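Local coordinates for RND efflux system, outer membrane lipoprotein, NodT family (Burkholderia mallei, PDB 6U94) that probably acts as the outer-membrane channel of an RND-type efflux system, passing substrates out of the cell, at residues A[81-84]-A[85-89]; A[297-300]-A[301-305]; A[419-422]-A[423-427]; A[182-185]-A[186-190]; A[321-324]-A[325-329]. All coordinates share one frame; numbering follows the deposited sequence.

Interaction 1: residues A[81-84]-A[85-89]; sequences EARA and LYRIQ
Arg83 O is gripped by two backbone donors, Arg87 N at 2.8 Å and Ile88 N at 2.9 Å, which reach it from opposite faces of its carbonyl plane. The second is an i to i+5 link added beside the ordinary helical bond just where helix 72-86 runs out, Arg87 being the first residue to leave helical backbone angles. One residue earlier, Tyr86 N donates to Ala82 O, while Leu85 N divides itself weakly between the carbonyls of Glu81 and Ala82.

Two side chains make the close van der Waals contacts. Ile88 turns back toward Arg83, its CD1 coming obliquely to the guanidinium, 3.5 Å from Arg83 NH2. Tyr86 brings the edge of its ring to the backbone, CD1 standing 3.2 Å from Ala82 O, and carries Arg87 CB over the centre of one ring face.

The charged ends converge outside the turn. Arg87 runs out extended, whereas Arg83 bends at chi3 (53°); their guanidinium planes are turned 57° against each other, and the NH1 of each forms a salt bridge with Glu169 of helix 156-203. Arg83 NH2 hydrogen-bonds to Ala126 O and Val128 O, and Tyr86 OH to the Glu169 carboxylate. Two cations and a hydroxyl gathered on one anion probably favour an ionised Glu169, tying the end of this helix to its neighbour.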
loop_
_atom_site.group_PDB
_atom_site.type_symbol
_atom_site.label_atom_id
_atom_site.label_comp_id
_atom_site.label_asym_id
_atom_site.label_seq_id
_atom_site.Cartn_x
_atom_site.Cartn_y
_atom_site.Cartn_z
ATOM N N GLU A 81 -0.091 -3.140 16.971
ATOM C CA GLU A 81 -0.835 -2.064 17.618
ATOM C C GLU A 81 -1.009 -0.872 16.685
ATOM O O GLU A 81 -2.084 -0.261 16.646
ATOM C CB GLU A 81 -0.131 -1.635 18.904
ATOM C CG GLU A 81 -0.765 -0.425 19.579
ATOM C CD GLU A 81 0.001 0.035 20.805
ATOM O OE1 GLU A 81 1.026 -0.599 21.149
ATOM O OE2 GLU A 81 -0.422 1.032 21.428
ATOM N N ALA A 82 0.038 -0.523 15.934
ATOM C CA ALA A 82 -0.029 0.636 15.050
ATOM C C ALA A 82 -1.054 0.423 13.944
ATOM O O ALA A 82 -1.859 1.313 13.653
ATOM C CB ALA A 82 1.351 0.927 14.460
ATOM N N ARG A 83 -1.038 -0.757 13.318
ATOM C CA ARG A 83 -1.997 -1.049 12.258
ATOM C C ARG A 83 -3.430 -0.963 12.768
ATOM O O ARG A 83 -4.318 -0.461 12.069
ATOM C CB ARG A 83 -1.718 -2.431 11.668
ATOM C CG ARG A 83 -0.471 -2.490 10.806
ATOM C CD ARG A 83 -0.044 -3.922 10.541
ATOM N NE ARG A 83 -1.132 -4.732 9.999
ATOM C CZ ARG A 83 -1.468 -4.764 8.714
ATOM N NH1 ARG A 83 -0.805 -4.022 7.837
ATOM N NH2 ARG A 83 -2.470 -5.533 8.310
ATOM N N ALA A 84 -3.671 -1.442 13.991
ATOM C CA ALA A 84 -5.008 -1.350 14.567
ATOM C C ALA A 84 -5.408 0.094 14.829
ATOM O O ALA A 84 -6.601 0.418 14.820
ATOM C CB ALA A 84 -5.085 -2.163 15.861
ATOM N N LEU A 85 -4.432 0.977 15.053
ATOM C CA LEU A 85 -4.760 2.365 15.350
ATOM C C LEU A 85 -5.244 3.109 14.112
ATOM O O LEU A 85 -6.204 3.882 14.186
ATOM C CB LEU A 85 -3.552 3.077 15.960
ATOM C CG LEU A 85 -3.332 2.854 17.458
ATOM C CD1 LEU A 85 -2.164 3.685 17.966
ATOM C CD2 LEU A 85 -4.600 3.176 18.235
ATOM N N TYR A 86 -4.603 2.887 12.962
ATOM C CA TYR A 86 -4.843 3.730 11.800
ATOM C C TYR A 86 -5.211 2.988 10.522
ATOM O O TYR A 86 -5.588 3.651 9.553
ATOM C CB TYR A 86 -3.608 4.599 11.510
ATOM C CG TYR A 86 -2.640 3.959 10.542
ATOM C CD1 TYR A 86 -1.796 2.933 10.948
ATOM C CD2 TYR A 86 -2.575 4.375 9.216
ATOM C CE1 TYR A 86 -0.913 2.340 10.063
ATOM C CE2 TYR A 86 -1.699 3.789 8.323
ATOM C CZ TYR A 86 -0.868 2.772 8.752
ATOM O OH TYR A 86 0.012 2.183 7.871
ATOM N N ARG A 87 -5.117 1.661 10.472
ATOM C CA ARG A 87 -5.224 0.994 9.181
ATOM C C ARG A 87 -6.314 -0.071 9.124
ATOM O O ARG A 87 -7.090 -0.103 8.164
ATOM C CB ARG A 87 -3.878 0.374 8.802
ATOM C CG ARG A 87 -3.792 -0.039 7.342
ATOM C CD ARG A 87 -2.358 -0.315 6.937
ATOM N NE ARG A 87 -2.236 -0.582 5.507
ATOM C CZ ARG A 87 -1.107 -0.954 4.911
ATOM N NH1 ARG A 87 0.006 -1.109 5.621
ATOM N NH2 ARG A 87 -1.090 -1.173 3.602
ATOM N N ILE A 88 -6.377 -0.946 10.132
ATOM C CA ILE A 88 -7.272 -2.102 10.061
ATOM C C ILE A 88 -8.723 -1.654 9.928
ATOM O O ILE A 88 -9.483 -2.190 9.111
ATOM C CB ILE A 88 -7.079 -3.013 11.286
ATOM C CG1 ILE A 88 -5.604 -3.371 11.462
ATOM C CG2 ILE A 88 -7.911 -4.278 11.140
ATOM C CD1 ILE A 88 -5.027 -4.144 10.304
ATOM N N GLN A 89 -9.129 -0.665 10.723
ATOM C CA GLN A 89 -10.519 -0.231 10.723
ATOM C C GLN A 89 -10.849 0.749 9.604
ATOM O O GLN A 89 -12.034 0.976 9.338
ATOM C CB GLN A 89 -10.880 0.393 12.074
ATOM C CG GLN A 89 -10.989 -0.610 13.217
ATOM C CD GLN A 89 -12.185 -1.548 13.089
ATOM O OE1 GLN A 89 -12.906 -1.533 12.091
ATOM N NE2 GLN A 89 -12.402 -2.365 14.112
#

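Interaction 2: residues A[297-300]-A[301-305]; sequences AQIG and AARAA. Unlike the reference sequence in segment 297-300: Gln298 (reference Asn).
The Arg303 guanidinium, the flat group that reaches across this helical turn, is approached obliquely by Ile299, whose CG2 lies 3.9 Å from Arg303 NE. The arginine chain is extended from CG to NE and passes the isoleucine on its way to Glu289, with which NE forms a salt bridge. The amide of Gln298 has a different task. Its OE1 accepts a weak bond of 3.2 Å from Gly300 N, capping the first turn of helix 299-306 from the N-cap position. A bend at chi2 (73°) turns the amide back toward that N-H. Nearer the backbone, Gln298 CG packs 3.4 Å from Ala301 CB.

Regular helical bonds follow: Ala302 N to Gln298 O, Arg303 N to Ile299 O at 2.8 Å, and Ala304 N to Gly300 O. Gln298 therefore serves the helix start twice, by its side-chain OE1 and by its carbonyl, which takes the Ala302 N-H.

Around this short helix, Ile299 packs on Leu292 and Ile293 of helix 283-294, the same helix that supplies Glu289. Ala302 and Arg303 rest on Tyr367 of helix 362-415, while Ala301 and Ala305 touch Leu341 and Leu339 in a neighbouring loop.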
loop_
_atom_site.group_PDB
_atom_site.type_symbol
_atom_site.label_atom_id
_atom_site.label_comp_id
_atom_site.label_asym_id
_atom_site.label_seq_id
_atom_site.Cartn_x
_atom_site.Cartn_y
_atom_site.Cartn_z
ATOM N N ALA A 297 18.408 -31.724 -0.394
ATOM C CA ALA A 297 18.178 -31.407 -1.794
ATOM C C ALA A 297 19.225 -30.417 -2.293
ATOM O O ALA A 297 19.837 -29.678 -1.517
ATOM C CB ALA A 297 16.769 -30.843 -2.001
ATOM N N GLN A 298 19.437 -30.420 -3.608
ATOM C CA GLN A 298 20.295 -29.439 -4.261
ATOM C C GLN A 298 19.437 -28.253 -4.706
ATOM O O GLN A 298 18.542 -28.399 -5.548
ATOM C CB GLN A 298 21.040 -30.083 -5.434
ATOM C CG GLN A 298 21.280 -29.208 -6.659
ATOM C CD GLN A 298 22.346 -28.136 -6.493
ATOM O OE1 GLN A 298 22.530 -27.570 -5.414
ATOM N NE2 GLN A 298 23.046 -27.840 -7.583
ATOM N N ILE A 299 19.705 -27.083 -4.124
ATOM C CA ILE A 299 18.873 -25.908 -4.372
ATOM C C ILE A 299 19.015 -25.440 -5.811
ATOM O O ILE A 299 18.038 -25.007 -6.437
ATOM C CB ILE A 299 19.229 -24.792 -3.375
ATOM C CG1 ILE A 299 18.903 -25.252 -1.969
ATOM C CG2 ILE A 299 18.450 -23.521 -3.679
ATOM C CD1 ILE A 299 17.460 -25.630 -1.786
ATOM N N GLY A 300 20.228 -25.517 -6.356
ATOM C CA GLY A 300 20.419 -25.160 -7.750
ATOM C C GLY A 300 19.525 -25.953 -8.682
ATOM O O GLY A 300 18.897 -25.398 -9.587
ATOM N N ALA A 301 19.444 -27.268 -8.461
ATOM C CA ALA A 301 18.534 -28.099 -9.242
ATOM C C ALA A 301 17.089 -27.664 -9.052
ATOM O O ALA A 301 16.287 -27.722 -9.991
ATOM C CB ALA A 301 18.684 -29.568 -8.852
ATOM N N ALA A 302 16.731 -27.259 -7.831
ATOM C CA ALA A 302 15.354 -26.873 -7.552
ATOM C C ALA A 302 15.014 -25.542 -8.214
ATOM O O ALA A 302 13.901 -25.361 -8.720
ATOM C CB ALA A 302 15.127 -26.811 -6.042
ATOM N N ARG A 303 15.961 -24.602 -8.227
ATOM C CA ARG A 303 15.745 -23.340 -8.925
ATOM C C ARG A 303 15.608 -23.564 -10.424
ATOM O O ARG A 303 14.733 -22.982 -11.074
ATOM C CB ARG A 303 16.888 -22.371 -8.630
ATOM C CG ARG A 303 16.825 -21.724 -7.259
ATOM C CD ARG A 303 17.996 -20.781 -7.068
ATOM N NE ARG A 303 18.051 -20.228 -5.719
ATOM C CZ ARG A 303 19.034 -19.454 -5.273
ATOM N NH1 ARG A 303 20.049 -19.138 -6.067
ATOM N NH2 ARG A 303 19.005 -18.994 -4.030
ATOM N N ALA A 304 16.476 -24.408 -10.989
ATOM C CA ALA A 304 16.380 -24.726 -12.408
ATOM C C ALA A 304 15.016 -25.311 -12.746
ATOM O O ALA A 304 14.459 -25.034 -13.814
ATOM C CB ALA A 304 17.494 -25.693 -12.805
ATOM N N ALA A 305 14.454 -26.107 -11.834
ATOM C CA ALA A 305 13.187 -26.772 -12.112
ATOM C C ALA A 305 11.987 -25.849 -11.906
ATOM O O ALA A 305 11.027 -25.908 -12.678
ATOM C CB ALA A 305 13.045 -28.019 -11.237
#

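Interaction 3: residues A[419-422]-A[423-427]; sequences DYFG and VFDAQ
Tyr420 O receives Phe424 N at 3.1 Å and Phe421 O receives Asp425 N at 2.8 Å, both bonds nearly straight, as the chain winds into helix 421-454. Ala426 N continues the pattern to Gly422 O. Just before the helix, Asp419 OD1 accepts a weak capping bond from Phe421 N at 3.3 Å.

The aromatic side chains then spread over this first turn. Tyr420 has CG trans to the main-chain nitrogen (chi1 -175°), which lays its ring across Val423 and Phe424: CE1 meets Val423 CG1 at 3.7 Å, CE2 meets Phe424 CB at 4.0 Å, and Phe424 N lies over one ring face. Both side chains cross the tyrosine at about a right angle. Phe421 and Phe424 approach obliquely, with Phe421 CD1 at 4.1 Å from Phe424 CD2. Asp425 runs alongside Phe421 in the same direction; its CB lies over one ring face, toward the rim, and its carboxylate is tilted 22° from the ring.

Beyond the turn, Phe413 of helix 362-415 packs edge-to-face with Tyr420, whose hydroxyl hydrogen-bonds to Gln221. The contact combines an apolar aromatic surface with the Asp419 carboxylate at the helix start, where the helix dipole would probably favour its charge, while Asp425 OD1 is salt-bridged to Arg428.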
loop_
_atom_site.group_PDB
_atom_site.type_symbol
_atom_site.label_atom_id
_atom_site.label_comp_id
_atom_site.label_asym_id
_atom_site.label_seq_id
_atom_site.Cartn_x
_atom_site.Cartn_y
_atom_site.Cartn_z
ATOM N N ASP A 419 -31.678 28.670 -10.701
ATOM C CA ASP A 419 -31.768 28.649 -9.251
ATOM C C ASP A 419 -30.465 28.140 -8.631
ATOM O O ASP A 419 -29.563 27.648 -9.316
ATOM C CB ASP A 419 -32.950 27.790 -8.799
ATOM C CG ASP A 419 -32.977 26.425 -9.470
ATOM O OD1 ASP A 419 -31.954 25.709 -9.421
ATOM O OD2 ASP A 419 -34.030 26.061 -10.034
ATOM N N TYR A 420 -30.379 28.254 -7.304
ATOM C CA TYR A 420 -29.152 27.903 -6.598
ATOM C C TYR A 420 -28.892 26.402 -6.546
ATOM O O TYR A 420 -27.771 26.002 -6.215
ATOM C CB TYR A 420 -29.180 28.462 -5.172
ATOM C CG TYR A 420 -27.888 28.230 -4.422
ATOM C CD1 TYR A 420 -26.748 28.958 -4.727
ATOM C CD2 TYR A 420 -27.805 27.264 -3.427
ATOM C CE1 TYR A 420 -25.559 28.742 -4.054
ATOM C CE2 TYR A 420 -26.620 27.039 -2.749
ATOM C CZ TYR A 420 -25.500 27.780 -3.068
ATOM O OH TYR A 420 -24.321 27.563 -2.393
ATOM N N PHE A 421 -29.881 25.565 -6.871
ATOM C CA PHE A 421 -29.681 24.122 -6.780
ATOM C C PHE A 421 -28.502 23.664 -7.632
ATOM O O PHE A 421 -27.777 22.736 -7.253
ATOM C CB PHE A 421 -30.954 23.382 -7.190
ATOM C CG PHE A 421 -30.761 21.903 -7.354
ATOM C CD1 PHE A 421 -30.670 21.075 -6.246
ATOM C CD2 PHE A 421 -30.654 21.338 -8.615
ATOM C CE1 PHE A 421 -30.483 19.713 -6.391
ATOM C CE2 PHE A 421 -30.466 19.975 -8.768
ATOM C CZ PHE A 421 -30.381 19.161 -7.653
ATOM N N GLY A 422 -28.288 24.307 -8.782
ATOM C CA GLY A 422 -27.202 23.897 -9.658
ATOM C C GLY A 422 -25.832 24.103 -9.040
ATOM O O GLY A 422 -24.938 23.269 -9.202
ATOM N N VAL A 423 -25.646 25.219 -8.332
ATOM C CA VAL A 423 -24.399 25.437 -7.604
ATOM C C VAL A 423 -24.262 24.421 -6.479
ATOM O O VAL A 423 -23.186 23.845 -6.266
ATOM C CB VAL A 423 -24.338 26.882 -7.071
ATOM C CG1 VAL A 423 -23.090 27.088 -6.229
ATOM C CG2 VAL A 423 -24.385 27.878 -8.223
ATOM N N PHE A 424 -25.355 24.175 -5.752
ATOM C CA PHE A 424 -25.329 23.222 -4.647
ATOM C C PHE A 424 -24.929 21.831 -5.124
ATOM O O PHE A 424 -24.039 21.196 -4.547
ATOM C CB PHE A 424 -26.699 23.188 -3.964
ATOM C CG PHE A 424 -26.901 22.000 -3.070
ATOM C CD1 PHE A 424 -26.339 21.967 -1.807
ATOM C CD2 PHE A 424 -27.657 20.917 -3.491
ATOM C CE1 PHE A 424 -26.520 20.877 -0.980
ATOM C CE2 PHE A 424 -27.841 19.821 -2.666
ATOM C CZ PHE A 424 -27.272 19.803 -1.410
ATOM N N ASP A 425 -25.578 21.343 -6.183
ATOM C CA ASP A 425 -25.316 19.985 -6.650
ATOM C C ASP A 425 -23.902 19.847 -7.202
ATOM O O ASP A 425 -23.239 18.826 -6.981
ATOM C CB ASP A 425 -26.345 19.591 -7.710
ATOM C CG ASP A 425 -26.152 18.175 -8.211
ATOM O OD1 ASP A 425 -25.631 17.333 -7.448
ATOM O OD2 ASP A 425 -26.513 17.905 -9.374
ATOM N N ALA A 426 -23.421 20.863 -7.923
ATOM C CA ALA A 426 -22.092 20.776 -8.520
ATOM C C ALA A 426 -20.998 20.852 -7.459
ATOM O O ALA A 426 -20.014 20.105 -7.522
ATOM C CB ALA A 426 -21.909 21.879 -9.560
ATOM N N GLN A 427 -21.151 21.750 -6.482
ATOM C CA GLN A 427 -20.155 21.869 -5.422
ATOM C C GLN A 427 -20.068 20.588 -4.602
ATOM O O GLN A 427 -18.971 20.139 -4.250
ATOM C CB GLN A 427 -20.487 23.062 -4.523
ATOM C CG GLN A 427 -19.491 23.310 -3.394
ATOM C CD GLN A 427 -19.759 22.460 -2.163
ATOM O OE1 GLN A 427 -20.869 21.962 -1.966
ATOM N NE2 GLN A 427 -18.737 22.281 -1.334
#

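Interaction 4: residues A[182-185]-A[186-190]; sequences ALLA and LAQDT
Leu184 and Gln188 carry the side-chain packing here, one helical turn apart and crossing at a slant. The leucine places CG anti to its backbone N (chi1 176°), a torsion that turns the branched end onto the glutamine amide: Leu184 CG is 3.9 Å from Gln188 CD, and Leu184 CD1 is 3.9 Å from Gln188 NE2. The Gln188 side chain starts out differently, with CG beside its own backbone N, and then runs extended. Its CG passes close over the backbone, 3.2 Å from Leu184 O, before the amide reaches the leucine branches.

The backbone hydrogen bonds are those of an uninterrupted alpha-helix. Leu186 N donates to Ala182 O, Ala187 N to Leu183 O, Gln188 N to Leu184 O and Asp189 N to Ala185 O, the last at 3.0 Å and nearly straight. Gln188 N also makes a weak hydrogen bond to Ala185 O.

These turns belong to helix 156-203, one of the very long helices that in relatives, as trimers, build the periplasmic helical barrel of the channel. Leu183 reaches Tyr232 of helix 211-247 and Val438 of helix 421-454, Leu184 meets Thr233 and Ile236, and Ala187 rests on Ala229.

A side-chain hydroxyl adds to the main-chain bonding at the far end. Thr190 OG1 donates to Leu186 O at 3.0 Å, and Thr190 N reaches the same oxygen at 3.0 Å from the opposite face of its plane. Thr190 also touches Gln427 and Phe431 on helix 421-454.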
loop_
_atom_site.group_PDB
_atom_site.type_symbol
_atom_site.label_atom_id
_atom_site.label_comp_id
_atom_site.label_asym_id
_atom_site.label_seq_id
_atom_site.Cartn_x
_atom_site.Cartn_y
_atom_site.Cartn_z
ATOM N N ALA A 182 -3.605 16.716 3.765
ATOM C CA ALA A 182 -4.180 17.279 2.549
ATOM C C ALA A 182 -5.700 17.199 2.575
ATOM O O ALA A 182 -6.388 18.130 2.138
ATOM C CB ALA A 182 -3.623 16.556 1.323
ATOM N N LEU A 183 -6.242 16.091 3.087
ATOM C CA LEU A 183 -7.690 15.967 3.211
ATOM C C LEU A 183 -8.250 16.986 4.194
ATOM O O LEU A 183 -9.298 17.591 3.943
ATOM C CB LEU A 183 -8.053 14.546 3.634
ATOM C CG LEU A 183 -7.920 13.499 2.530
ATOM C CD1 LEU A 183 -7.907 12.085 3.108
ATOM C CD2 LEU A 183 -9.049 13.666 1.523
ATOM N N LEU A 184 -7.562 17.196 5.319
ATOM C CA LEU A 184 -8.013 18.198 6.279
ATOM C C LEU A 184 -7.951 19.598 5.680
ATOM O O LEU A 184 -8.877 20.398 5.858
ATOM C CB LEU A 184 -7.173 18.127 7.555
ATOM C CG LEU A 184 -7.503 19.201 8.593
ATOM C CD1 LEU A 184 -8.937 19.050 9.084
ATOM C CD2 LEU A 184 -6.523 19.169 9.755
ATOM N N ALA A 185 -6.863 19.913 4.972
ATOM C CA ALA A 185 -6.736 21.228 4.355
ATOM C C ALA A 185 -7.808 21.447 3.297
ATOM O O ALA A 185 -8.355 22.551 3.178
ATOM C CB ALA A 185 -5.341 21.387 3.752
ATOM N N LEU A 186 -8.122 20.408 2.520
ATOM C CA LEU A 186 -9.200 20.512 1.541
ATOM C C LEU A 186 -10.542 20.740 2.226
ATOM O O LEU A 186 -11.336 21.581 1.789
ATOM C CB LEU A 186 -9.237 19.250 0.681
ATOM C CG LEU A 186 -10.406 19.051 -0.283
ATOM C CD1 LEU A 186 -10.407 20.114 -1.374
ATOM C CD2 LEU A 186 -10.345 17.657 -0.883
ATOM N N ALA A 187 -10.807 20.008 3.312
ATOM C CA ALA A 187 -12.069 20.164 4.025
ATOM C C ALA A 187 -12.174 21.527 4.697
ATOM O O ALA A 187 -13.284 22.042 4.875
ATOM C CB ALA A 187 -12.232 19.049 5.058
ATOM N N GLN A 188 -11.043 22.122 5.079
ATOM C CA GLN A 188 -11.074 23.439 5.705
ATOM C C GLN A 188 -11.271 24.543 4.673
ATOM O O GLN A 188 -12.010 25.504 4.922
ATOM C CB GLN A 188 -9.791 23.670 6.503
ATOM C CG GLN A 188 -9.710 22.849 7.780
ATOM C CD GLN A 188 -8.362 22.959 8.461
ATOM O OE1 GLN A 188 -7.338 23.160 7.809
ATOM N NE2 GLN A 188 -8.355 22.830 9.784
ATOM N N ASP A 189 -10.617 24.427 3.513
ATOM C CA ASP A 189 -10.857 25.377 2.431
ATOM C C ASP A 189 -12.310 25.330 1.978
ATOM O O ASP A 189 -12.938 26.375 1.769
ATOM C CB ASP A 189 -9.922 25.086 1.259
ATOM C CG ASP A 189 -8.464 25.294 1.612
ATOM O OD1 ASP A 189 -8.187 25.867 2.687
ATOM O OD2 ASP A 189 -7.594 24.882 0.815
ATOM N N THR A 190 -12.861 24.123 1.824
ATOM C CA THR A 190 -14.274 23.987 1.488
ATOM C C THR A 190 -15.154 24.605 2.568
ATOM O O THR A 190 -16.158 25.259 2.263
ATOM C CB THR A 190 -14.622 22.511 1.288
ATOM O OG1 THR A 190 -13.853 21.980 0.200
ATOM C CG2 THR A 190 -16.103 22.339 0.990
#

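Interaction 5: residues A[321-324]-A[325-329]; sequences ASLA and GLFSG
Gly325 N donates to Ala321 O at 2.8 Å, the shortest sound polar bond of this turn. It belongs to helix 321-326, a short alpha-helix beside the long helix 362-415, whose C-terminal end passes into an i to i+3 turn of 3-10 type. Leu326 N follows, donating to Ser322 O at 3.1 Å and, weakly, to Leu323 O. The next amide already departs from the alpha-helical spacing: Phe327 N turns to Ala324 O through a weak bond of 3.2 Å. Backbone bonding thus weakens toward the end of the helix, and the chain leaves it at Phe327. Beyond that point, Ser328 adds two weak bonds to Gly325 O, one from its backbone N and one from its hydroxyl OG.

Leu323 and Phe327 form the side-chain contact across the turn. With chi1 at -178°, Leu323 swings its branches away from its own N and along the helix to the phenylalanine, which they meet obliquely. The ring presents an edge, with Leu323 CD1 lying in its plane.

Outside the turn, Leu323 faces Phe375, Val378 and Leu382 of helix 362-415, and Phe327 touches Arg376 there, so the short helix is held against the long one. Leu326 packs on Ile310 and Phe335, while its backbone is hydrogen-bonded to Leu334. At the ring edge, Phe327 CE2 is 3.9 Å from Leu323 CD1, and Phe327 CD2 is 3.4 Å from Leu323 O.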
loop_
_atom_site.group_PDB
_atom_site.type_symbol
_atom_site.label_atom_id
_atom_site.label_comp_id
_atom_site.label_asym_id
_atom_site.label_seq_id
_atom_site.Cartn_x
_atom_site.Cartn_y
_atom_site.Cartn_z
ATOM N N ALA A 321 6.503 -7.571 -19.876
ATOM C CA ALA A 321 5.783 -8.499 -20.742
ATOM C C ALA A 321 6.039 -9.947 -20.343
ATOM O O ALA A 321 5.142 -10.789 -20.451
ATOM C CB ALA A 321 6.177 -8.267 -22.201
ATOM N N SER A 322 7.254 -10.258 -19.883
ATOM C CA SER A 322 7.550 -11.615 -19.429
ATOM C C SER A 322 6.654 -12.008 -18.261
ATOM O O SER A 322 6.076 -13.102 -18.244
ATOM C CB SER A 322 9.024 -11.733 -19.035
ATOM O OG SER A 322 9.873 -11.683 -20.167
ATOM N N LEU A 323 6.517 -11.115 -17.279
ATOM C CA LEU A 323 5.721 -11.424 -16.095
ATOM C C LEU A 323 4.242 -11.532 -16.440
ATOM O O LEU A 323 3.558 -12.463 -16.000
ATOM C CB LEU A 323 5.952 -10.364 -15.018
ATOM C CG LEU A 323 5.217 -10.562 -13.692
ATOM C CD1 LEU A 323 5.499 -11.944 -13.118
ATOM C CD2 LEU A 323 5.628 -9.489 -12.703
ATOM N N ALA A 324 3.730 -10.585 -17.231
ATOM C CA ALA A 324 2.341 -10.661 -17.666
ATOM C C ALA A 324 2.099 -11.884 -18.538
ATOM O O ALA A 324 1.003 -12.455 -18.514
ATOM C CB ALA A 324 1.955 -9.387 -18.418
ATOM N N GLY A 325 3.102 -12.295 -19.317
ATOM C CA GLY A 325 2.950 -13.481 -20.140
ATOM C C GLY A 325 2.819 -14.756 -19.332
ATOM O O GLY A 325 2.115 -15.683 -19.742
ATOM N N LEU A 326 3.492 -14.825 -18.178
ATOM C CA LEU A 326 3.370 -15.996 -17.315
ATOM C C LEU A 326 1.932 -16.218 -16.869
ATOM O O LEU A 326 1.515 -17.364 -16.671
ATOM C CB LEU A 326 4.278 -15.858 -16.091
ATOM C CG LEU A 326 5.715 -16.367 -16.214
ATOM C CD1 LEU A 326 6.428 -16.282 -14.872
ATOM C CD2 LEU A 326 5.728 -17.790 -16.740
ATOM N N PHE A 327 1.162 -15.142 -16.708
ATOM C CA PHE A 327 -0.216 -15.235 -16.246
ATOM C C PHE A 327 -1.221 -14.894 -17.341
ATOM O O PHE A 327 -2.381 -14.593 -17.040
ATOM C CB PHE A 327 -0.419 -14.341 -15.023
ATOM C CG PHE A 327 0.482 -14.691 -13.873
ATOM C CD1 PHE A 327 0.132 -15.690 -12.979
ATOM C CD2 PHE A 327 1.690 -14.034 -13.695
ATOM C CE1 PHE A 327 0.966 -16.023 -11.924
ATOM C CE2 PHE A 327 2.524 -14.357 -12.643
ATOM C CZ PHE A 327 2.163 -15.356 -11.756
ATOM N N SER A 328 -0.804 -14.942 -18.606
ATOM C CA SER A 328 -1.739 -14.759 -19.708
ATOM C C SER A 328 -2.734 -15.912 -19.742
ATOM O O SER A 328 -2.363 -17.081 -19.607
ATOM C CB SER A 328 -0.994 -14.668 -21.040
ATOM O OG SER A 328 -0.752 -15.956 -21.577
ATOM N N GLY A 329 -4.008 -15.577 -19.923
ATOM C CA GLY A 329 -5.059 -16.561 -19.818
ATOM C C GLY A 329 -5.514 -16.860 -18.406
ATOM O O GLY A 329 -6.458 -17.640 -18.230
#

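In the fold
Along the chain the order is interaction 1, 4, 2, 5 and 3, and each is a local turn of a helix. Interactions 3 and 4 lie on long helices, 421-454 and 156-203, with centres about 20 Å apart, and meet where Gln427 packs on Thr190. Interaction 1, at the end of helix 72-86, is about 23 Å from interaction 4 between centres and is tied to the same helix 156-203. Interactions 2 and 5 occupy the short helices 299-306 and 321-326, centres about 23 Å apart, both packed on helix 362-415. Interactions 2 and 3 are about 67 Å apart between centres, a separation that reflects an elongated chain, consistent with the long helical hairpins of an outer membrane factor.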